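PDB 4H6Q: proline dehydrogenase from Deinococcus radiodurans, which oxidises L-proline to delta-1-pyrroline-5-carboxylate with a flavin cofactor, FAD, and passes the electrons to a quinone, the first step of proline breakdown to glutamate. Local coordinates for residues A[28-31]-A[32-36]; A[68-71]-A[72-75]; A[113-116]-A[117-120]; A[288-291]-A[292-296]. One frame throughout, in Å; residues are numbered along the deposited sequence.

Contact 1: A[28-31]-A[32-36]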
loop_
_atom_site.group_PDB
_atom_site.type_symbol
_atom_site.label_atom_id
_atom_site.label_comp_id
_atom_site.label_asym_id
_atom_site.label_seq_id
_atom_site.Cartn_x
_atom_site.Cartn_y
_atom_site.Cartn_z
ATOM N N LYS A 28 16.076 21.657 5.885
ATOM C CA LYS A 28 16.849 20.712 5.091
ATOM C C LYS A 28 16.377 19.262 5.242
ATOM O O LYS A 28 16.311 18.546 4.212
ATOM C CB LYS A 28 18.342 20.860 5.360
ATOM C CG LYS A 28 18.949 22.151 4.789
ATOM C CD LYS A 28 20.437 22.106 5.113
ATOM C CE LYS A 28 21.270 23.302 4.635
ATOM N NZ LYS A 28 22.501 23.475 5.482
ATOM N N MET A 29 15.972 18.832 6.460
ATOM C CA MET A 29 15.458 17.470 6.627
ATOM C C MET A 29 14.149 17.293 5.893
ATOM O O MET A 29 13.945 16.279 5.203
ATOM C CB MET A 29 15.273 17.121 8.086
ATOM C CG MET A 29 14.852 15.664 8.305
ATOM S SD MET A 29 16.200 14.519 7.840
ATOM C CE MET A 29 17.376 14.729 9.174
ATOM N N TRP A 30 13.273 18.292 6.001
ATOM C CA TRP A 30 12.031 18.268 5.235
ATOM C C TRP A 30 12.279 18.272 3.726
ATOM O O TRP A 30 11.609 17.537 2.997
ATOM C CB TRP A 30 11.108 19.404 5.665
ATOM C CG TRP A 30 9.882 19.535 4.799
ATOM C CD1 TRP A 30 9.556 20.596 4.039
ATOM C CD2 TRP A 30 8.848 18.559 4.598
ATOM N NE1 TRP A 30 8.376 20.369 3.387
ATOM C CE2 TRP A 30 7.922 19.118 3.700
ATOM C CE3 TRP A 30 8.609 17.273 5.097
ATOM C CZ2 TRP A 30 6.774 18.450 3.288
ATOM C CZ3 TRP A 30 7.493 16.589 4.663
ATOM C CH2 TRP A 30 6.577 17.184 3.786
ATOM N N ASN A 31 13.287 19.010 3.260
ATOM C CA ASN A 31 13.565 18.949 1.827
ATOM C C ASN A 31 13.979 17.552 1.394
ATOM O O ASN A 31 13.577 17.100 0.322
ATOM C CB ASN A 31 14.632 19.944 1.370
ATOM C CG ASN A 31 14.237 21.393 1.588
ATOM O OD1 ASN A 31 13.048 21.768 1.595
ATOM N ND2 ASN A 31 15.245 22.226 1.752
ATOM N N LEU A 32 14.769 16.875 2.219
ATOM C CA LEU A 32 15.118 15.490 1.947
ATOM C C LEU A 32 13.838 14.635 1.904
ATOM O O LEU A 32 13.604 13.867 0.948
ATOM C CB LEU A 32 16.098 14.990 3.013
ATOM C CG LEU A 32 16.616 13.571 2.888
ATOM C CD1 LEU A 32 17.287 13.363 1.515
ATOM C CD2 LEU A 32 17.597 13.232 4.014
ATOM N N ALA A 33 12.991 14.778 2.921
ATOM C CA ALA A 33 11.765 13.979 2.985
ATOM C C ALA A 33 10.782 14.246 1.849
ATOM O O ALA A 33 10.011 13.348 1.470
ATOM C CB ALA A 33 11.089 14.155 4.320
ATOM N N GLU A 34 10.803 15.453 1.304
ATOM C CA GLU A 34 9.885 15.838 0.234
ATOM C C GLU A 34 10.108 15.055 -1.049
ATOM O O GLU A 34 9.212 14.978 -1.894
ATOM C CB GLU A 34 10.002 17.308 -0.067
ATOM C CG GLU A 34 9.138 18.192 0.781
ATOM C CD GLU A 34 9.240 19.635 0.336
ATOM O OE1 GLU A 34 10.388 20.124 0.214
ATOM O OE2 GLU A 34 8.191 20.265 0.077
ATOM N N ARG A 35 11.251 14.407 -1.190
ATOM C CA ARG A 35 11.355 13.457 -2.286
ATOM C C ARG A 35 10.317 12.339 -2.207
ATOM O O ARG A 35 9.773 11.884 -3.247
ATOM C CB ARG A 35 12.753 12.847 -2.319
ATOM C CG ARG A 35 12.803 11.711 -3.316
ATOM C CD ARG A 35 14.206 11.241 -3.496
ATOM N NE ARG A 35 14.234 10.031 -4.308
ATOM C CZ ARG A 35 15.279 9.213 -4.397
ATOM N NH1 ARG A 35 16.380 9.481 -3.699
ATOM N NH2 ARG A 35 15.215 8.125 -5.173
ATOM N N PHE A 36 10.048 11.898 -0.972
ATOM C CA PHE A 36 9.260 10.700 -0.694
ATOM C C PHE A 36 7.837 11.006 -0.212
ATOM O O PHE A 36 7.001 10.096 -0.171
ATOM C CB PHE A 36 9.964 9.877 0.381
ATOM C CG PHE A 36 11.326 9.449 -0.007
ATOM C CD1 PHE A 36 11.524 8.377 -0.887
ATOM C CD2 PHE A 36 12.434 10.052 0.585
ATOM C CE1 PHE A 36 12.826 7.966 -1.225
ATOM C CE2 PHE A 36 13.720 9.628 0.256
ATOM C CZ PHE A 36 13.908 8.579 -0.655
HETATM O O HOH W 1 12.353 19.592 -1.666
#
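The indole of Trp30 carries the side chain of Glu34, one helical turn further on, over one face: Glu34 CG sits 3.6 Å from the centroid of the Trp30 five-membered ring, 27° off the ring normal, as a CH-pi contact. Ala33 CB meets the same indole obliquely near Trp30 CE3, and Trp287, from outside the segment, brings a second ring against it. Trp30 and Glu34 run across each other at about a right angle, while the carboxylate of Glu34 is turned only 30° from the indole plane. With CG anti to the backbone N of Trp30 (chi1 173°), the ring leans forward along the helix, into the path of the extended chain of Glu34. A glutamate suits the place because its CG methylene lies on the pi face while the carboxylate carries on toward the NE1 side of the indole. Glu34 CD lies 3.3 Å from Trp30 NE1.

Residues 28-36 are the last turns of helix 23-33 and the chain leaving it. Leu32 N and Ala33 N bond to the carbonyls of Lys28 and Met29, and Glu34 N reaches Trp30 O at 2.8 Å. Leu32 and Ala33 make up an apolar side and pack on Phe291 of helix 288-296. Past the turn, Arg35 bonds through NE to Gly261 O and touches FAD. The segment is thus amphipathic: apolar toward helix 288-296, and elsewhere carrying a carboxylate that lies beside the indole and takes a hydrogen bond from water at Glu34 OE1, 2.8 Å away.

Contact 2: A[68-71]-A[72-75]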
loop_
_atom_site.group_PDB
_atom_site.type_symbol
_atom_site.label_atom_id
_atom_site.label_comp_id
_atom_site.label_asym_id
_atom_site.label_seq_id
_atom_site.Cartn_x
_atom_site.Cartn_y
_atom_site.Cartn_z
ATOM N N ILE A 68 -0.584 3.688 16.634
ATOM C CA ILE A 68 -1.178 4.738 17.445
ATOM C C ILE A 68 -1.757 4.143 18.738
ATOM O O ILE A 68 -2.582 3.216 18.698
ATOM C CB ILE A 68 -2.228 5.493 16.608
ATOM C CG1 ILE A 68 -1.513 6.084 15.365
ATOM C CG2 ILE A 68 -2.917 6.562 17.455
ATOM C CD1 ILE A 68 -2.403 6.955 14.537
ATOM N N ASP A 69 -1.308 4.650 19.885
ATOM C CA ASP A 69 -1.630 4.002 21.161
ATOM C C ASP A 69 -3.003 4.300 21.701
ATOM O O ASP A 69 -3.635 3.436 22.318
ATOM C CB ASP A 69 -0.607 4.357 22.236
ATOM C CG ASP A 69 0.756 3.797 21.922
ATOM O OD1 ASP A 69 0.795 2.644 21.416
ATOM O OD2 ASP A 69 1.772 4.508 22.105
ATOM N N SER A 70 -3.463 5.521 21.516
ATOM C CA SER A 70 -4.731 5.938 22.088
ATOM C C SER A 70 -5.929 5.547 21.204
ATOM O O SER A 70 -5.951 5.863 20.005
ATOM C CB SER A 70 -4.662 7.460 22.143
ATOM O OG SER A 70 -5.915 8.018 22.219
ATOM N N PRO A 71 -6.963 4.902 21.780
ATOM C CA PRO A 71 -8.172 4.621 20.973
ATOM C C PRO A 71 -8.849 5.874 20.414
ATOM O O PRO A 71 -9.373 5.863 19.283
ATOM C CB PRO A 71 -9.111 3.882 21.942
ATOM C CG PRO A 71 -8.340 3.540 23.135
ATOM C CD PRO A 71 -7.015 4.292 23.127
ATOM N N ALA A 72 -8.810 6.965 21.161
ATOM C CA ALA A 72 -9.342 8.214 20.645
ATOM C C ALA A 72 -8.567 8.663 19.387
ATOM O O ALA A 72 -9.182 9.030 18.369
ATOM C CB ALA A 72 -9.269 9.315 21.723
ATOM N N LYS A 73 -7.227 8.690 19.473
ATOM C CA LYS A 73 -6.386 9.093 18.339
ATOM C C LYS A 73 -6.503 8.154 17.144
ATOM O O LYS A 73 -6.408 8.586 15.992
ATOM C CB LYS A 73 -4.924 9.275 18.757
ATOM C CG LYS A 73 -4.760 10.470 19.742
ATOM C CD LYS A 73 -4.700 11.738 18.904
ATOM C CE LYS A 73 -4.789 13.042 19.668
ATOM N NZ LYS A 73 -4.826 14.125 18.614
ATOM N N CYS A 74 -6.722 6.866 17.405
ATOM C CA CYS A 74 -6.943 5.901 16.321
ATOM C C CYS A 74 -8.222 6.271 15.563
ATOM O O CYS A 74 -8.290 6.118 14.337
ATOM C CB CYS A 74 -7.120 4.474 16.884
ATOM S SG CYS A 74 -5.560 3.717 17.433
ATOM N N THR A 75 -9.259 6.675 16.290
ATOM C CA THR A 75 -10.539 6.990 15.661
ATOM C C THR A 75 -10.467 8.341 14.964
ATOM O O THR A 75 -11.010 8.506 13.852
ATOM C CB THR A 75 -11.690 6.869 16.699
ATOM O OG1 THR A 75 -11.604 5.545 17.278
ATOM C CG2 THR A 75 -13.067 7.047 16.060
#
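Ser70 sends a short side chain over the first turn of helix 71-90. Its CB rests 3.9 Å from Lys73 CG; one bond further, OG accepts the backbone N-H of Lys73 at 3.1 Å in an almost straight bond (N-H...O 176°) and also lies beside Ala72 CB. OG stands anti to the backbone N of Ser70 (chi1 159°), the rotation that carries it forward to the N-H of Lys73. This is a helix N-cap: the serine hydroxyl replaces the carbonyl that a preceding turn would have supplied, and Pro71, which has no N-H to satisfy, fills the first helical position. The helix is the one that follows the first strand, 58-63, of the beta8-alpha8 barrel. Ser70 O continues the pattern by taking Cys74 N at 2.9 Å.

Outside the cap, Ile68 packs against the same turn. Its CG2 touches Lys73 CB at 3.6 Å, the two side chains crossing at about a right angle, and its CB lies 3.9 Å from Cys74 SG, a small, weakly polar group suited to a buried position between Ile68 and Leu115. The aliphatic part of Lys73 serves the packing, whereas NZ goes on to a salt bridge with Glu76. Within the first turn, Pro71 O is gripped twice by Thr75, by its N at 3.1 Å and by OG1 at 3.0 Å, from opposite faces of the carbonyl plane.

Contact 3: A[113-116]-A[117-120]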
loop_
_atom_site.group_PDB
_atom_site.type_symbol
_atom_site.label_atom_id
_atom_site.label_comp_id
_atom_site.label_asym_id
_atom_site.label_seq_id
_atom_site.Cartn_x
_atom_site.Cartn_y
_atom_site.Cartn_z
ATOM N N GLU A 113 -15.740 -5.169 20.226
ATOM C CA GLU A 113 -15.309 -5.388 18.838
ATOM C C GLU A 113 -13.959 -4.784 18.660
ATOM O O GLU A 113 -13.630 -3.813 19.333
ATOM C CB GLU A 113 -16.256 -4.681 17.890
ATOM C CG GLU A 113 -17.658 -5.195 17.907
ATOM C CD GLU A 113 -18.490 -4.429 16.901
ATOM O OE1 GLU A 113 -18.896 -3.284 17.230
ATOM O OE2 GLU A 113 -18.693 -4.946 15.777
ATOM N N ASP A 114 -13.175 -5.319 17.728
ATOM C CA ASP A 114 -11.880 -4.722 17.440
ATOM C C ASP A 114 -12.034 -3.347 16.818
ATOM O O ASP A 114 -12.740 -3.175 15.811
ATOM C CB ASP A 114 -11.109 -5.638 16.491
ATOM C CG ASP A 114 -9.691 -5.168 16.247
ATOM O OD1 ASP A 114 -8.777 -5.652 16.958
ATOM O OD2 ASP A 114 -9.503 -4.282 15.378
ATOM N N LEU A 115 -11.383 -2.353 17.410
ATOM C CA LEU A 115 -11.523 -0.958 16.950
ATOM C C LEU A 115 -10.967 -0.727 15.545
ATOM O O LEU A 115 -11.516 0.071 14.765
ATOM C CB LEU A 115 -10.765 -0.041 17.920
ATOM C CG LEU A 115 -10.862 1.481 17.699
ATOM C CD1 LEU A 115 -12.327 1.950 17.617
ATOM C CD2 LEU A 115 -10.067 2.260 18.750
ATOM N N GLY A 116 -9.890 -1.429 15.176
ATOM C CA GLY A 116 -9.400 -1.411 13.808
ATOM C C GLY A 116 -10.449 -1.887 12.813
ATOM O O GLY A 116 -10.627 -1.276 11.743
ATOM N N LEU A 117 -11.133 -2.978 13.144
ATOM C CA LEU A 117 -12.180 -3.490 12.276
ATOM C C LEU A 117 -13.347 -2.494 12.175
ATOM O O LEU A 117 -13.852 -2.220 11.078
ATOM C CB LEU A 117 -12.685 -4.837 12.777
ATOM C CG LEU A 117 -13.751 -5.547 11.914
ATOM C CD1 LEU A 117 -13.128 -5.950 10.601
ATOM C CD2 LEU A 117 -14.275 -6.794 12.615
ATOM N N THR A 118 -13.789 -1.927 13.290
ATOM C CA THR A 118 -14.908 -1.012 13.122
ATOM C C THR A 118 -14.503 0.274 12.408
ATOM O O THR A 118 -15.303 0.751 11.585
ATOM C CB THR A 118 -15.602 -0.649 14.406
ATOM O OG1 THR A 118 -14.676 0.064 15.216
ATOM C CG2 THR A 118 -16.051 -1.892 15.147
ATOM N N ASN A 119 -13.286 0.781 12.589
ATOM C CA ASN A 119 -12.886 1.957 11.814
ATOM C C ASN A 119 -12.675 1.597 10.360
ATOM O O ASN A 119 -13.017 2.408 9.474
ATOM C CB ASN A 119 -11.619 2.593 12.408
ATOM C CG ASN A 119 -11.952 3.466 13.625
ATOM O OD1 ASN A 119 -12.991 4.146 13.659
ATOM N ND2 ASN A 119 -11.074 3.449 14.652
ATOM N N ALA A 120 -12.101 0.418 10.075
ATOM C CA ALA A 120 -11.921 0.028 8.666
ATOM C C ALA A 120 -13.262 -0.096 7.944
ATOM O O ALA A 120 -13.377 0.279 6.763
ATOM C CB ALA A 120 -11.144 -1.282 8.554
HETATM O O HOH W 2 -15.055 -1.200 18.124
#
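The backbone turns from the short strand 113-114 into helix 115-129 at Asp114, whose O takes Thr118 N at 3.0 Å in the carbonyl plane, and the next two bonds, Asn119 N to Leu115 O and Ala120 N to Gly116 O, continue the helix. Asp114 is the N-cap. Its OD2 uses the anti lone pair, directed away from the other oxygen, to accept Leu117 N at 3.1 Å (N-H...O 150°). The carboxylate is brought there by CG standing anti to the backbone N of Asp114 (chi1 -174°). Its other oxygen, OD1, takes the N-H of Gly107, so the aspartate ties the preceding loop to the helix start; its negative charge probably also interacts well with the helix dipole. Gly116 suits its position because a CB there would come too close to Asp114 OD2.

Further side chains pack round the turn. Thr118 adopts two conformers; in one of them, and so only provisionally, CG2 crosses the end of Glu113 at about a right angle, 3.8 Å from OE1, and a water lies between Thr118 OG1 and Glu113 O. On the side toward helix 71-90, Leu115 lays CD1 against Asn119 ND2 at 3.6 Å; that amide is buried, but its ND2 donates to Val104 O and its OD1 accepts from Arg122, so its polar ends are met.

Leu115 packs on Pro71, Cys74 and Thr75 of helix 71-90, whereas Leu117 and Ala120 lean on Leu154 of helix 144-158, placing this helix start between two neighbouring helices of the barrel's outer layer.

Contact 4: A[288-291]-A[292-296]. With TFB (tetrahydrofuran-2-carboxylic acid), chain D; FAD (flavin-adenine dinucleotide), chain C.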
loop_
_atom_site.group_PDB
_atom_site.type_symbol
_atom_site.label_atom_id
_atom_site.label_comp_id
_atom_site.label_asym_id
_atom_site.label_seq_id
_atom_site.Cartn_x
_atom_site.Cartn_y
_atom_site.Cartn_z
ATOM N N TYR A 288 7.858 10.749 9.933
ATOM C CA TYR A 288 9.186 10.257 10.356
ATOM C C TYR A 288 9.387 8.761 10.183
ATOM O O TYR A 288 10.465 8.325 9.742
ATOM C CB TYR A 288 9.498 10.685 11.800
ATOM C CG TYR A 288 9.434 12.188 11.918
ATOM C CD1 TYR A 288 10.505 12.978 11.488
ATOM C CD2 TYR A 288 8.280 12.822 12.348
ATOM C CE1 TYR A 288 10.468 14.331 11.564
ATOM C CE2 TYR A 288 8.215 14.193 12.403
ATOM C CZ TYR A 288 9.319 14.949 12.019
ATOM O OH TYR A 288 9.255 16.318 12.085
ATOM N N ALA A 289 8.370 7.958 10.491
ATOM C CA ALA A 289 8.550 6.504 10.432
ATOM C C ALA A 289 8.730 6.030 8.974
ATOM O O ALA A 289 9.692 5.330 8.614
ATOM C CB ALA A 289 7.372 5.758 11.087
ATOM N N TYR A 290 7.796 6.413 8.109
ATOM C CA TYR A 290 7.850 6.052 6.696
ATOM C C TYR A 290 9.155 6.576 6.076
ATOM O O TYR A 290 9.876 5.845 5.345
ATOM C CB TYR A 290 6.616 6.615 5.977
ATOM C CG TYR A 290 6.579 6.429 4.487
ATOM C CD1 TYR A 290 5.747 5.445 3.923
ATOM C CD2 TYR A 290 7.299 7.253 3.623
ATOM C CE1 TYR A 290 5.678 5.256 2.564
ATOM C CE2 TYR A 290 7.190 7.074 2.215
ATOM C CZ TYR A 290 6.402 6.060 1.725
ATOM O OH TYR A 290 6.267 5.835 0.357
ATOM N N PHE A 291 9.459 7.854 6.319
ATOM C CA PHE A 291 10.671 8.424 5.743
ATOM C C PHE A 291 11.946 7.706 6.262
ATOM O O PHE A 291 12.893 7.451 5.489
ATOM C CB PHE A 291 10.712 9.907 6.089
ATOM C CG PHE A 291 11.992 10.605 5.723
ATOM C CD1 PHE A 291 12.507 10.580 4.429
ATOM C CD2 PHE A 291 12.656 11.334 6.690
ATOM C CE1 PHE A 291 13.669 11.299 4.108
ATOM C CE2 PHE A 291 13.822 12.057 6.386
ATOM C CZ PHE A 291 14.343 12.017 5.106
ATOM N N SER A 292 11.984 7.336 7.545
ATOM C CA SER A 292 13.127 6.596 8.074
ATOM C C SER A 292 13.343 5.276 7.337
ATOM O O SER A 292 14.505 4.917 7.070
ATOM C CB SER A 292 13.034 6.390 9.586
ATOM O OG SER A 292 12.100 5.375 9.914
ATOM N N ARG A 293 12.249 4.592 6.950
ATOM C CA ARG A 293 12.409 3.343 6.218
ATOM C C ARG A 293 12.978 3.592 4.838
ATOM O O ARG A 293 13.812 2.815 4.360
ATOM C CB ARG A 293 11.082 2.559 6.154
ATOM C CG ARG A 293 10.676 2.025 7.509
ATOM C CD ARG A 293 9.474 1.084 7.412
ATOM N NE ARG A 293 8.193 1.758 7.156
ATOM C CZ ARG A 293 7.366 2.217 8.098
ATOM N NH1 ARG A 293 7.691 2.186 9.387
ATOM N NH2 ARG A 293 6.227 2.801 7.724
ATOM N N ARG A 294 12.564 4.681 4.180
ATOM C CA ARG A 294 13.134 5.027 2.858
ATOM C C ARG A 294 14.626 5.270 2.972
ATOM O O ARG A 294 15.407 4.836 2.092
ATOM C CB ARG A 294 12.446 6.253 2.261
ATOM C CG ARG A 294 10.906 6.118 2.091
ATOM C CD ARG A 294 10.488 4.930 1.169
ATOM N NE ARG A 294 10.506 3.574 1.728
ATOM C CZ ARG A 294 9.534 3.049 2.491
ATOM N NH1 ARG A 294 8.547 3.842 2.981
ATOM N NH2 ARG A 294 9.593 1.766 2.850
ATOM N N ILE A 295 15.056 5.949 4.039
ATOM C CA ILE A 295 16.487 6.207 4.233
ATOM C C ILE A 295 17.250 4.907 4.484
ATOM O O ILE A 295 18.342 4.711 3.915
ATOM C CB ILE A 295 16.704 7.234 5.391
ATOM C CG1 ILE A 295 16.065 8.593 4.991
ATOM C CG2 ILE A 295 18.190 7.299 5.788
ATOM C CD1 ILE A 295 16.623 9.244 3.703
ATOM N N ALA A 296 16.713 4.014 5.312
ATOM C CA ALA A 296 17.402 2.774 5.639
ATOM C C ALA A 296 17.593 1.901 4.410
ATOM O O ALA A 296 18.545 1.120 4.318
ATOM C CB ALA A 296 16.628 2.020 6.691
HETATM O OA TFB D . 4.179 0.168 3.486
HETATM C CA TFB D . 5.529 0.569 3.287
HETATM C C TFB D . 5.972 1.520 4.378
HETATM O OB TFB D . 7.201 1.762 4.509
HETATM C CB TFB D . 5.585 1.249 1.985
HETATM C CG TFB D . 4.213 1.697 1.770
HETATM C CD TFB D . 3.315 0.843 2.576
HETATM O OXT TFB D . 5.134 2.083 5.175
HETATM P PA FAD C . 14.913 -3.460 -3.531
HETATM O O1A FAD C . 15.534 -4.808 -3.913
HETATM O O2A FAD C . 14.999 -3.033 -2.123
HETATM O O5B FAD C . 15.405 -2.291 -4.335
HETATM C C5B FAD C . 15.402 -2.352 -5.752
HETATM C C4B FAD C . 15.933 -1.092 -6.403
HETATM O O4B FAD C . 14.927 -0.110 -6.307
HETATM C C3B FAD C . 17.101 -0.488 -5.711
HETATM O O3B FAD C . 18.352 -1.067 -6.044
HETATM C C2B FAD C . 16.965 0.929 -6.121
HETATM O O2B FAD C . 17.322 1.129 -7.472
HETATM C C1B FAD C . 15.490 1.127 -5.982
HETATM N N9A FAD C . 15.067 1.514 -4.635
HETATM C C8A FAD C . 14.204 0.808 -3.799
HETATM N N7A FAD C . 14.016 1.439 -2.640
HETATM C C5A FAD C . 14.745 2.623 -2.708
HETATM C C6A FAD C . 14.952 3.672 -1.833
HETATM N N6A FAD C . 14.325 3.712 -0.551
HETATM N N1A FAD C . 15.754 4.676 -2.223
HETATM C C2A FAD C . 16.355 4.686 -3.431
HETATM N N3A FAD C . 16.198 3.692 -4.318
HETATM C C4A FAD C . 15.400 2.687 -3.972
HETATM N N1 FAD C . 6.209 -3.591 2.318
HETATM C C2 FAD C . 5.484 -3.985 3.399
HETATM O O2 FAD C . 6.097 -4.737 4.282
HETATM N N3 FAD C . 4.169 -3.648 3.575
HETATM C C4 FAD C . 3.497 -2.863 2.646
HETATM O O4 FAD C . 2.207 -2.524 2.846
HETATM C C4X FAD C . 4.234 -2.405 1.467
HETATM N N5 FAD C . 3.624 -1.629 0.514
HETATM C C5X FAD C . 4.369 -1.270 -0.586
HETATM C C6 FAD C . 3.771 -0.485 -1.585
HETATM C C7 FAD C . 4.510 -0.128 -2.742
HETATM C C7M FAD C . 3.861 0.725 -3.830
HETATM C C8 FAD C . 5.848 -0.574 -2.866
HETATM C C8M FAD C . 6.665 -0.224 -4.081
HETATM C C9 FAD C . 6.446 -1.328 -1.845
HETATM C C9A FAD C . 5.715 -1.690 -0.731
HETATM N N10 FAD C . 6.335 -2.478 0.259
HETATM C C10 FAD C . 5.601 -2.829 1.365
HETATM C "C1'" FAD C . 7.699 -2.963 0.127
HETATM C "C2'" FAD C . 8.769 -2.206 0.850
HETATM O "O2'" FAD C . 8.343 -0.849 0.876
HETATM C "C3'" FAD C . 9.972 -2.728 0.027
HETATM O "O3'" FAD C . 10.678 -3.787 0.602
HETATM C "C4'" FAD C . 10.913 -1.731 -0.523
HETATM O "O4'" FAD C . 10.137 -0.909 -1.321
HETATM C "C5'" FAD C . 11.973 -2.462 -1.335
HETATM O "O5'" FAD C . 12.030 -1.895 -2.608
HETATM P P FAD C . 12.033 -2.769 -3.938
HETATM O O1P FAD C . 10.972 -3.899 -4.104
HETATM O O2P FAD C . 12.210 -1.688 -5.038
HETATM O O3P FAD C . 13.469 -3.503 -4.011
#
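One guanidinium nitrogen, Arg294 NH1, hangs over the centre of the Tyr290 ring, 3.1 Å above its plane, while giving a hydrogen bond to the ligand. The planes of ring and guanidinium are 72° apart, so this cation-pi contact is made with the group steeply tilted: Arg294 CZ is 4.5 Å from the ring centroid. The bends at chi2 (-59°) and chi3 (78°) curl Arg294 back over the tyrosine. Both of its terminal nitrogens reach OB of the bound tetrahydrofuran-2-carboxylic acid at 2.9 Å.

Arg293 takes the same carboxylate with two further bonds: NE to OB at 2.8 Å and NH2 to OXT at 2.9 Å, OB lying at the edge of its guanidinium, in plane. OB therefore has three N-H donors. The helix 288-296 follows the last barrel strand, 277-283, and its paired arginines bind the carboxylate of the proline analogue and probably hold the substrate's carboxylate in the same way. Glu66 and Glu297 form salt bridges with Arg293 and Arg294, probably helping to position them, and Lys100 also bonds to the ligand.

Toward helix 23-33, Ile295 CG1 lies over the Phe291 ring, 4.0 Å from its centroid, a CH-pi contact that suits a flat aromatic beside a branched aliphatic chain. Ser292 OG turns back to donate to Ala289 O at 2.7 Å, and Arg294 O accepts from the adenine N6A of FAD.

The four contacts are all local, within or at the ends of helices, and fall into two touching pairs. Contact 1 closes helix 23-33, contact 4 makes up helix 288-296, and the two helices touch through Phe291. Contacts 2 and 3 start helices 71-90 and 115-129, which meet through Leu115 and through a weak hydrogen bond from Asn119 to Thr75. Contacts 1 and 2 lie at the surface; contacts 3 and 4 are partly buried. Contacts 2 and 3 share N-cap chemistry, serine in one and aspartate in the other, whereas contact 1 sets a carboxylate's chain against an indole and contact 4 gathers arginines round a ligand's carboxylate.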